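Local coordinates for DUF3845 domain-containing protein (Bacteroides thetaiotaomicron VPI-5482, PDB 3GF6) that is of unknown function but is a bacterial lipoprotein with an all-beta fold of two antiparallel sheets, at residues A[35-41]-A[208-214]; A[53-59]-A[83-89]; A[153-157]-A[175-179]. The contacts are given in a common frame with arbitrary orientation. Residue numbers count along the deposited sequence, not the author numbering.

Contact 1. Residues A[35-41]-A[208-214]; sequences FNEEDYV and RIDKESY. With EDO (1,2-ethanediol), chain F; EDO (1,2-ethanediol), chain G.
The strand ends 40-41 and 208-209 run antiparallel, pairing Tyr40 with Ile209 (hydrogen-bonded, CA atoms 5.5 Å apart) and Val41 with Arg208 (non-hydrogen-bonded, 4.3 Å). Tyr40 N reaches Ile209 O and Ile209 N reaches Tyr40 O, each at 2.9 Å. Beyond this ladder Asp210-Ser213 folds into a type I beta turn, Ser213 N bonding Asp210 O at 3.0 Å, while 36-39 arches across it. The turn interrupts strand 203-219 inside an antiparallel sheet, between strand 112-123 and strands 29-35 and 40-46; Phe35 meets Tyr214 again, CA to CA 4.3 Å. Asp39 (chi1 m) suits the bend: its OD1 accepts Lys211 N at 2.8 Å. Asn36 (chi1 m), an amide able to give and accept, donates ND2 to Ser213 O at 2.9 Å, and OD1 accepts from Gln66 N. A water takes a bond from Asn36 N (3.0 Å), within reach of Lys211 O (2.6 Å) and Ser213 O (2.7 Å). Tyr40 (chi1 p) lays its ring face on branched Ile209, whose CB is 4.0 Å from the centroid; the Tyr40 hydroxyl bonds Lys64 O and Ser81 OG.

Contact 2. Residues A[53-59]-A[83-89]; sequences TLGKLTF and LTMSLGY. With EDO (1,2-ethanediol), chain E.
An antiparallel strand pair, 56-59 with 83-85, opens here into a loop that returns to the start of the first strand. The short axes approach to 5.8 Å at 121°; Phe59 and Met85 form a non-hydrogen-bonded pair (CA atoms 4.3 Å apart), and Ser86 N donates to Thr58 O at 2.9 Å. Phe59 (chi1 p) turns its flat ring beneath Leu83 (chi1 t, chi2 t), whose CD1 lies 3.9 Å from the centroid. Met85, a selenomethionine coiled m, m, m, bends back over the strand: SE stands 5.3 Å from the Phe59 centroid in an oblique Met-aromatic contact, and flexible CE touches Leu57 CD2 at 4.0 Å. Both faces of Tyr89 (chi1 t) are used, Thr53 CG2 lying 3.7 Å from its centroid and, opposite, Lys56 CB at 4.0 Å. Gly55, at phi 112°, permits the bend where a side chain would clash. Fully extended, all-t Lys56 carries NZ to Tyr89 O at 2.7 Å, while the tyrosine hydroxyl donates from OH to Leu54 O at 2.6 Å.

Contact 3. Residues A[153-157]-A[175-179]; sequences VFMCK and DITYD. With EDO (1,2-ethanediol), chain G.
This is a buried, face-to-face contact between the two sheets: strand 153-157 belongs to one, strand 175-179 to the other, and mostly side chains bridge the gap, with no hydrogen bond between the strands. The short axes run nearly antiparallel, at 165°, and approach to 8.9 Å, too far for backbone pairing; Met155 and Tyr178 CA atoms are 7.4 Å apart, those of Lys157 and Ile176 8.3 Å. Alternation along the extended chains sends Met155, Lys157, Ile176 and Tyr178 inward. Such interlocking across two antiparallel sheets is the hallmark of a beta sandwich. A classic bulge, Phe154 and Met155 both facing Leu138 of strand 129-139, lets these consecutive residues both point toward the partner strand. Tyr178 (chi1 t) sets its ring obliquely against both: CE1 lies 3.3 Å from Phe154 O, and CD1 3.6 Å from Met155 CG. Its hydroxyl bonds the carbonyl of Arg17, satisfying a polar tip in the interior. Met155 (t, t, p; present as selenomethionine) is long, flexible and apolar enough to reach two partners, SE 5.0 Å from the Tyr178 centroid in an oblique Met-aromatic contact and CE 3.7 Å from Ile176 CD1. Lys157 packs its aliphatic CD 3.9 Å from Ile176 CG2, while its ammonium pairs with Asp14 and Glu16.

Overall arrangement
Contact 2 belongs to one antiparallel sheet and contact 1 to the other, while contact 3 joins the two across the interior. Contact 1 has the widest span along the chain, 35-41 to 208-214, and both other contacts fall within that span, contact 2 closing before contact 3 opens. Centres of contacts 1 and 3 are about 17 Å apart, and one ethanediol molecule, probably from the crystallisation liquor, touches both. Contact 2 lies further off, about 26 Å from contact 1 and about 25 Å from contact 3 between centres, the latter across the middle of the chain. Consecutive strands 40-46 and 56-62 carry the chain from one sheet to the other, so early and late segments build both layers of a single sandwich.

Contact 1. Residues A[35-41]-A[208-214]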
# COMPACT_ATOMS: atom_id res chain seq x y z
N PHE A 35 -3.80 9.65 -10.65
CA PHE A 35 -2.54 10.35 -10.68
C PHE A 35 -2.63 11.63 -9.86
O PHE A 35 -3.63 11.88 -9.16
CB PHE A 35 -2.11 10.62 -12.13
CG PHE A 35 -3.06 11.46 -12.91
CD1 PHE A 35 -4.16 10.87 -13.53
CD2 PHE A 35 -2.85 12.83 -13.05
CE1 PHE A 35 -5.07 11.67 -14.27
CE2 PHE A 35 -3.74 13.62 -13.80
CZ PHE A 35 -4.85 13.03 -14.41
N ASN A 36 -1.59 12.45 -9.93
CA ASN A 36 -1.51 13.64 -9.09
C ASN A 36 -0.91 14.81 -9.86
O ASN A 36 -0.11 14.61 -10.77
CB ASN A 36 -0.62 13.37 -7.88
CG ASN A 36 -1.17 12.30 -6.93
OD1 ASN A 36 -2.04 12.56 -6.07
ND2 ASN A 36 -0.61 11.12 -7.04
N GLU A 37 -1.30 16.02 -9.47
CA GLU A 37 -0.76 17.26 -10.02
C GLU A 37 0.15 17.96 -9.04
O GLU A 37 0.88 18.87 -9.42
CB GLU A 37 -1.89 18.20 -10.44
CG GLU A 37 -2.75 17.64 -11.59
CD GLU A 37 -3.92 18.55 -11.95
OE1 GLU A 37 -3.88 19.73 -11.57
OE2 GLU A 37 -4.87 18.09 -12.58
N GLU A 38 0.10 17.57 -7.79
CA GLU A 38 0.99 18.10 -6.78
C GLU A 38 1.16 17.07 -5.67
O GLU A 38 0.41 16.07 -5.58
CB GLU A 38 0.42 19.39 -6.20
CG GLU A 38 -0.86 19.23 -5.50
CD GLU A 38 -1.47 20.58 -5.05
OE1 GLU A 38 -0.84 21.62 -5.30
OE2 GLU A 38 -2.56 20.59 -4.45
N ASP A 39 2.18 17.30 -4.85
CA ASP A 39 2.40 16.44 -3.69
C ASP A 39 1.27 16.66 -2.67
O ASP A 39 0.68 17.75 -2.57
CB ASP A 39 3.67 16.81 -2.92
CG ASP A 39 4.95 16.72 -3.74
OD1 ASP A 39 5.02 16.16 -4.85
OD2 ASP A 39 5.93 17.28 -3.22
N TYR A 40 1.03 15.67 -1.84
CA TYR A 40 0.14 15.90 -0.66
C TYR A 40 0.63 15.13 0.55
O TYR A 40 1.45 14.22 0.42
CB TYR A 40 -1.31 15.59 -1.00
CG TYR A 40 -1.66 14.12 -1.10
CD1 TYR A 40 -2.05 13.41 0.03
CD2 TYR A 40 -1.61 13.46 -2.32
CE1 TYR A 40 -2.38 12.09 -0.04
CE2 TYR A 40 -1.95 12.14 -2.41
CZ TYR A 40 -2.31 11.44 -1.25
OH TYR A 40 -2.67 10.11 -1.32
N VAL A 41 0.16 15.51 1.73
CA VAL A 41 0.66 14.86 2.93
C VAL A 41 -0.49 14.37 3.81
O VAL A 41 -1.33 15.17 4.25
CB VAL A 41 1.56 15.81 3.71
CG1 VAL A 41 2.06 15.15 5.01
CG2 VAL A 41 2.78 16.26 2.83
N ARG A 208 3.96 11.59 3.06
CA ARG A 208 3.94 12.38 1.80
C ARG A 208 3.82 11.47 0.59
O ARG A 208 4.56 10.50 0.45
CB ARG A 208 5.17 13.26 1.67
CG ARG A 208 5.10 14.17 0.43
CD ARG A 208 6.30 15.06 0.29
NE ARG A 208 7.55 14.33 0.12
CZ ARG A 208 8.50 14.17 1.05
NH1 ARG A 208 8.36 14.66 2.28
NH2 ARG A 208 9.60 13.49 0.74
N ILE A 209 2.85 11.77 -0.28
CA ILE A 209 2.71 11.08 -1.56
C ILE A 209 3.10 12.16 -2.59
O ILE A 209 2.45 13.23 -2.68
CB ILE A 209 1.29 10.59 -1.82
CG1 ILE A 209 0.89 9.54 -0.78
CG2 ILE A 209 1.13 10.10 -3.29
CD1 ILE A 209 1.75 8.21 -0.81
N ASP A 210 4.20 11.88 -3.29
CA ASP A 210 4.75 12.83 -4.26
C ASP A 210 3.88 12.81 -5.51
O ASP A 210 3.25 11.79 -5.88
CB ASP A 210 6.20 12.52 -4.62
CG ASP A 210 7.19 12.87 -3.50
OD1 ASP A 210 6.81 13.32 -2.43
OD2 ASP A 210 8.39 12.66 -3.69
N LYS A 211 3.92 13.93 -6.21
CA LYS A 211 3.08 14.15 -7.40
C LYS A 211 3.33 13.14 -8.52
O LYS A 211 2.46 12.93 -9.34
CB LYS A 211 3.25 15.58 -7.90
CG LYS A 211 4.45 15.85 -8.74
CD LYS A 211 4.57 17.35 -9.07
CE LYS A 211 5.77 17.99 -8.41
NZ LYS A 211 7.07 17.39 -8.89
N GLU A 212 4.51 12.51 -8.56
CA GLU A 212 4.84 11.50 -9.56
C GLU A 212 4.07 10.18 -9.37
O GLU A 212 4.03 9.37 -10.27
CB GLU A 212 6.34 11.18 -9.54
CG GLU A 212 7.26 12.30 -10.03
CD GLU A 212 7.55 13.38 -9.01
OE1 GLU A 212 7.17 13.33 -7.82
OE2 GLU A 212 8.18 14.34 -9.44
N SER A 213 3.46 9.96 -8.20
CA SER A 213 2.77 8.72 -7.93
C SER A 213 1.55 8.61 -8.84
O SER A 213 0.85 9.59 -9.08
CB SER A 213 2.37 8.61 -6.47
OG SER A 213 3.48 8.73 -5.59
N TYR A 214 1.33 7.41 -9.36
CA TYR A 214 0.17 7.11 -10.20
C TYR A 214 -0.13 5.62 -10.20
O TYR A 214 0.73 4.80 -9.85
CB TYR A 214 0.38 7.56 -11.66
CG TYR A 214 1.29 6.69 -12.47
CD1 TYR A 214 0.77 5.61 -13.20
CD2 TYR A 214 2.65 6.93 -12.51
CE1 TYR A 214 1.60 4.78 -13.95
CE2 TYR A 214 3.50 6.14 -13.27
CZ TYR A 214 2.97 5.05 -13.97
OH TYR A 214 3.78 4.29 -14.74
C1 EDO F . 7.54 16.58 5.68
O1 EDO F . 8.72 16.21 4.95
C2 EDO F . 6.32 16.00 4.97
O2 EDO F . 6.38 16.25 3.56
C1 EDO G . 5.44 1.63 -14.05
O1 EDO G . 5.84 2.87 -13.45
C2 EDO G . 6.42 1.37 -15.21
O2 EDO G . 5.76 1.60 -16.45
O HOH W 1 1.04 11.42 -10.99
O HOH W 2 7.35 15.76 -6.20
O HOH W 3 8.40 16.07 -2.76

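Contact 2. Residues A[53-59]-A[83-89]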
# COMPACT_ATOMS: atom_id res chain seq x y z
N THR A 53 -1.75 1.20 26.47
CA THR A 53 -0.47 0.52 26.61
C THR A 53 0.53 1.20 25.68
O THR A 53 0.23 1.51 24.52
CB THR A 53 -0.63 -0.96 26.20
OG1 THR A 53 -1.64 -1.58 27.02
CG2 THR A 53 0.71 -1.74 26.30
N LEU A 54 1.72 1.43 26.22
CA LEU A 54 2.77 2.12 25.49
C LEU A 54 3.51 1.16 24.58
O LEU A 54 3.69 -0.03 24.88
CB LEU A 54 3.79 2.71 26.48
CG LEU A 54 3.22 3.63 27.55
CD1 LEU A 54 4.32 4.15 28.45
CD2 LEU A 54 2.45 4.78 26.90
N GLY A 55 3.99 1.72 23.50
CA GLY A 55 5.16 1.19 22.79
C GLY A 55 4.98 0.58 21.40
O GLY A 55 5.97 0.16 20.80
N LYS A 56 3.75 0.48 20.91
CA LYS A 56 3.51 -0.15 19.62
C LYS A 56 2.32 0.45 18.89
O LYS A 56 1.26 0.64 19.48
CB LYS A 56 3.27 -1.64 19.85
CG LYS A 56 3.20 -2.51 18.63
CD LYS A 56 3.08 -3.97 19.16
CE LYS A 56 2.45 -4.94 18.21
NZ LYS A 56 2.08 -6.19 19.04
N LEU A 57 2.51 0.73 17.61
CA LEU A 57 1.43 1.19 16.72
C LEU A 57 1.48 0.45 15.38
O LEU A 57 2.38 0.71 14.56
CB LEU A 57 1.55 2.70 16.51
CG LEU A 57 1.50 3.61 17.75
CD1 LEU A 57 1.99 5.01 17.35
CD2 LEU A 57 0.09 3.66 18.32
N THR A 58 0.50 -0.41 15.16
CA THR A 58 0.39 -1.20 13.92
C THR A 58 -0.74 -0.59 13.10
O THR A 58 -1.89 -0.46 13.59
CB THR A 58 0.12 -2.65 14.22
OG1 THR A 58 1.08 -3.12 15.18
CG2 THR A 58 0.20 -3.44 12.91
N PHE A 59 -0.44 -0.18 11.86
CA PHE A 59 -1.45 0.45 11.01
C PHE A 59 -1.18 0.26 9.56
O PHE A 59 -0.06 -0.12 9.18
CB PHE A 59 -1.65 1.94 11.33
CG PHE A 59 -0.39 2.75 11.30
CD1 PHE A 59 0.12 3.26 10.11
CD2 PHE A 59 0.30 2.99 12.47
CE1 PHE A 59 1.35 3.99 10.14
CE2 PHE A 59 1.48 3.72 12.48
CZ PHE A 59 1.98 4.23 11.32
N LEU A 83 -4.99 6.36 6.93
CA LEU A 83 -4.37 5.45 7.89
C LEU A 83 -5.44 4.83 8.79
O LEU A 83 -6.30 5.54 9.35
CB LEU A 83 -3.41 6.28 8.75
CG LEU A 83 -2.58 5.65 9.88
CD1 LEU A 83 -1.34 6.49 10.14
CD2 LEU A 83 -3.39 5.37 11.21
N THR A 84 -5.32 3.54 9.00
CA THR A 84 -6.27 2.77 9.78
C THR A 84 -5.49 1.92 10.76
O THR A 84 -4.63 1.18 10.34
CB THR A 84 -7.10 1.82 8.87
OG1 THR A 84 -7.85 2.58 7.92
CG2 THR A 84 -8.10 0.99 9.72
N MSE A 85 -5.82 2.01 12.05
CA MSE A 85 -5.22 1.11 13.04
C MSE A 85 -5.63 -0.35 12.90
O MSE A 85 -6.75 -0.67 12.48
CB MSE A 85 -5.62 1.55 14.43
CG MSE A 85 -5.22 2.98 14.81
SE MSE A 85 -3.34 3.39 14.68
CE MSE A 85 -2.65 2.06 15.94
N SER A 86 -4.71 -1.23 13.30
CA SER A 86 -5.01 -2.65 13.42
C SER A 86 -6.00 -2.86 14.55
O SER A 86 -6.36 -1.92 15.28
CB SER A 86 -3.75 -3.48 13.68
OG SER A 86 -3.33 -3.40 15.02
N LEU A 87 -6.45 -4.11 14.69
CA LEU A 87 -7.54 -4.40 15.63
C LEU A 87 -7.17 -4.14 17.10
O LEU A 87 -8.02 -3.77 17.92
CB LEU A 87 -8.00 -5.83 15.49
CG LEU A 87 -8.93 -6.12 14.31
CD1 LEU A 87 -8.98 -7.67 14.09
CD2 LEU A 87 -10.30 -5.56 14.56
N GLY A 88 -5.90 -4.31 17.43
CA GLY A 88 -5.42 -3.90 18.75
C GLY A 88 -3.92 -4.00 18.93
O GLY A 88 -3.20 -4.37 18.00
N TYR A 89 -3.47 -3.70 20.14
CA TYR A 89 -2.07 -3.70 20.44
C TYR A 89 -1.46 -5.06 20.17
O TYR A 89 -0.32 -5.15 19.68
CB TYR A 89 -1.88 -3.27 21.90
CG TYR A 89 -0.46 -3.04 22.33
CD1 TYR A 89 0.36 -4.11 22.68
CD2 TYR A 89 0.04 -1.74 22.49
CE1 TYR A 89 1.66 -3.90 23.10
CE2 TYR A 89 1.34 -1.53 22.93
CZ TYR A 89 2.14 -2.60 23.24
OH TYR A 89 3.43 -2.35 23.65
C1 EDO E . 3.02 -0.41 29.24
O1 EDO E . 2.15 0.65 28.96
C2 EDO E . 2.55 -1.01 30.54
O2 EDO E . 1.81 -2.19 30.22
O HOH W 4 -0.91 -4.86 16.52

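Contact 3. Residues A[153-157]-A[175-179]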
# COMPACT_ATOMS: atom_id res chain seq x y z
N VAL A 153 0.04 -12.58 -4.19
CA VAL A 153 0.87 -11.39 -3.99
C VAL A 153 1.62 -11.09 -5.28
O VAL A 153 2.45 -11.89 -5.76
CB VAL A 153 1.82 -11.55 -2.79
CG1 VAL A 153 2.83 -10.42 -2.75
CG2 VAL A 153 1.01 -11.50 -1.50
N PHE A 154 1.29 -9.93 -5.86
CA PHE A 154 1.82 -9.52 -7.18
C PHE A 154 3.10 -8.67 -7.02
O PHE A 154 4.03 -8.77 -7.82
CB PHE A 154 0.76 -8.75 -7.98
CG PHE A 154 -0.53 -9.52 -8.23
CD1 PHE A 154 -0.52 -10.90 -8.44
CD2 PHE A 154 -1.77 -8.87 -8.17
CE1 PHE A 154 -1.71 -11.60 -8.64
CE2 PHE A 154 -2.95 -9.57 -8.36
CZ PHE A 154 -2.92 -10.93 -8.59
N MSE A 155 3.11 -7.82 -5.99
CA MSE A 155 4.24 -6.95 -5.70
C MSE A 155 4.32 -6.81 -4.20
O MSE A 155 3.33 -6.53 -3.51
CB MSE A 155 4.10 -5.55 -6.33
CG MSE A 155 5.37 -4.70 -6.28
SE MSE A 155 5.01 -2.79 -6.22
CE MSE A 155 4.31 -2.63 -4.38
N CYS A 156 5.52 -7.01 -3.68
CA CYS A 156 5.77 -6.80 -2.26
C CYS A 156 7.17 -6.22 -2.11
O CYS A 156 8.15 -6.88 -2.46
CB CYS A 156 5.65 -8.13 -1.48
SG CYS A 156 5.81 -7.91 0.31
N LYS A 157 7.24 -5.00 -1.61
CA LYS A 157 8.50 -4.30 -1.42
C LYS A 157 8.56 -3.74 -0.01
O LYS A 157 7.81 -2.82 0.38
CB LYS A 157 8.74 -3.19 -2.46
CG LYS A 157 9.02 -3.75 -3.87
CD LYS A 157 8.99 -2.69 -4.93
CE LYS A 157 9.01 -3.34 -6.35
NZ LYS A 157 10.20 -4.20 -6.70
N ASP A 175 10.59 5.32 -3.83
CA ASP A 175 10.23 5.63 -5.19
C ASP A 175 10.30 4.32 -5.96
O ASP A 175 11.37 3.93 -6.44
CB ASP A 175 11.17 6.69 -5.78
CG ASP A 175 10.72 7.18 -7.17
OD1 ASP A 175 9.70 6.68 -7.69
OD2 ASP A 175 11.40 8.10 -7.74
N ILE A 176 9.18 3.60 -5.99
CA ILE A 176 9.11 2.25 -6.55
C ILE A 176 8.16 2.27 -7.74
O ILE A 176 7.22 3.09 -7.84
CB ILE A 176 8.68 1.15 -5.51
CG1 ILE A 176 7.28 1.46 -4.96
CG2 ILE A 176 9.75 1.07 -4.43
CD1 ILE A 176 6.58 0.32 -4.23
N THR A 177 8.42 1.37 -8.66
CA THR A 177 7.51 1.18 -9.79
C THR A 177 7.19 -0.30 -9.98
O THR A 177 7.94 -1.19 -9.56
CB THR A 177 8.11 1.72 -11.09
OG1 THR A 177 9.34 1.03 -11.38
CG2 THR A 177 8.33 3.20 -10.99
N TYR A 178 6.05 -0.56 -10.61
CA TYR A 178 5.62 -1.91 -10.96
C TYR A 178 4.92 -1.85 -12.31
O TYR A 178 4.13 -0.94 -12.57
CB TYR A 178 4.74 -2.49 -9.85
CG TYR A 178 4.15 -3.87 -10.12
CD1 TYR A 178 4.85 -5.05 -9.80
CD2 TYR A 178 2.91 -4.03 -10.74
CE1 TYR A 178 4.30 -6.30 -10.02
CE2 TYR A 178 2.36 -5.31 -10.99
CZ TYR A 178 3.06 -6.44 -10.64
OH TYR A 178 2.50 -7.68 -10.90
N ASP A 179 5.26 -2.79 -13.17
CA ASP A 179 4.77 -2.83 -14.54
C ASP A 179 4.73 -4.27 -15.05
O ASP A 179 5.69 -4.79 -15.62
CB ASP A 179 5.67 -1.93 -15.37
CG ASP A 179 5.19 -1.69 -16.79
OD1 ASP A 179 4.14 -2.20 -17.24
OD2 ASP A 179 5.93 -0.96 -17.49
C1 EDO G . 5.44 1.63 -14.05
O1 EDO G . 5.84 2.87 -13.45
C2 EDO G . 6.42 1.37 -15.21
O2 EDO G . 5.76 1.60 -16.45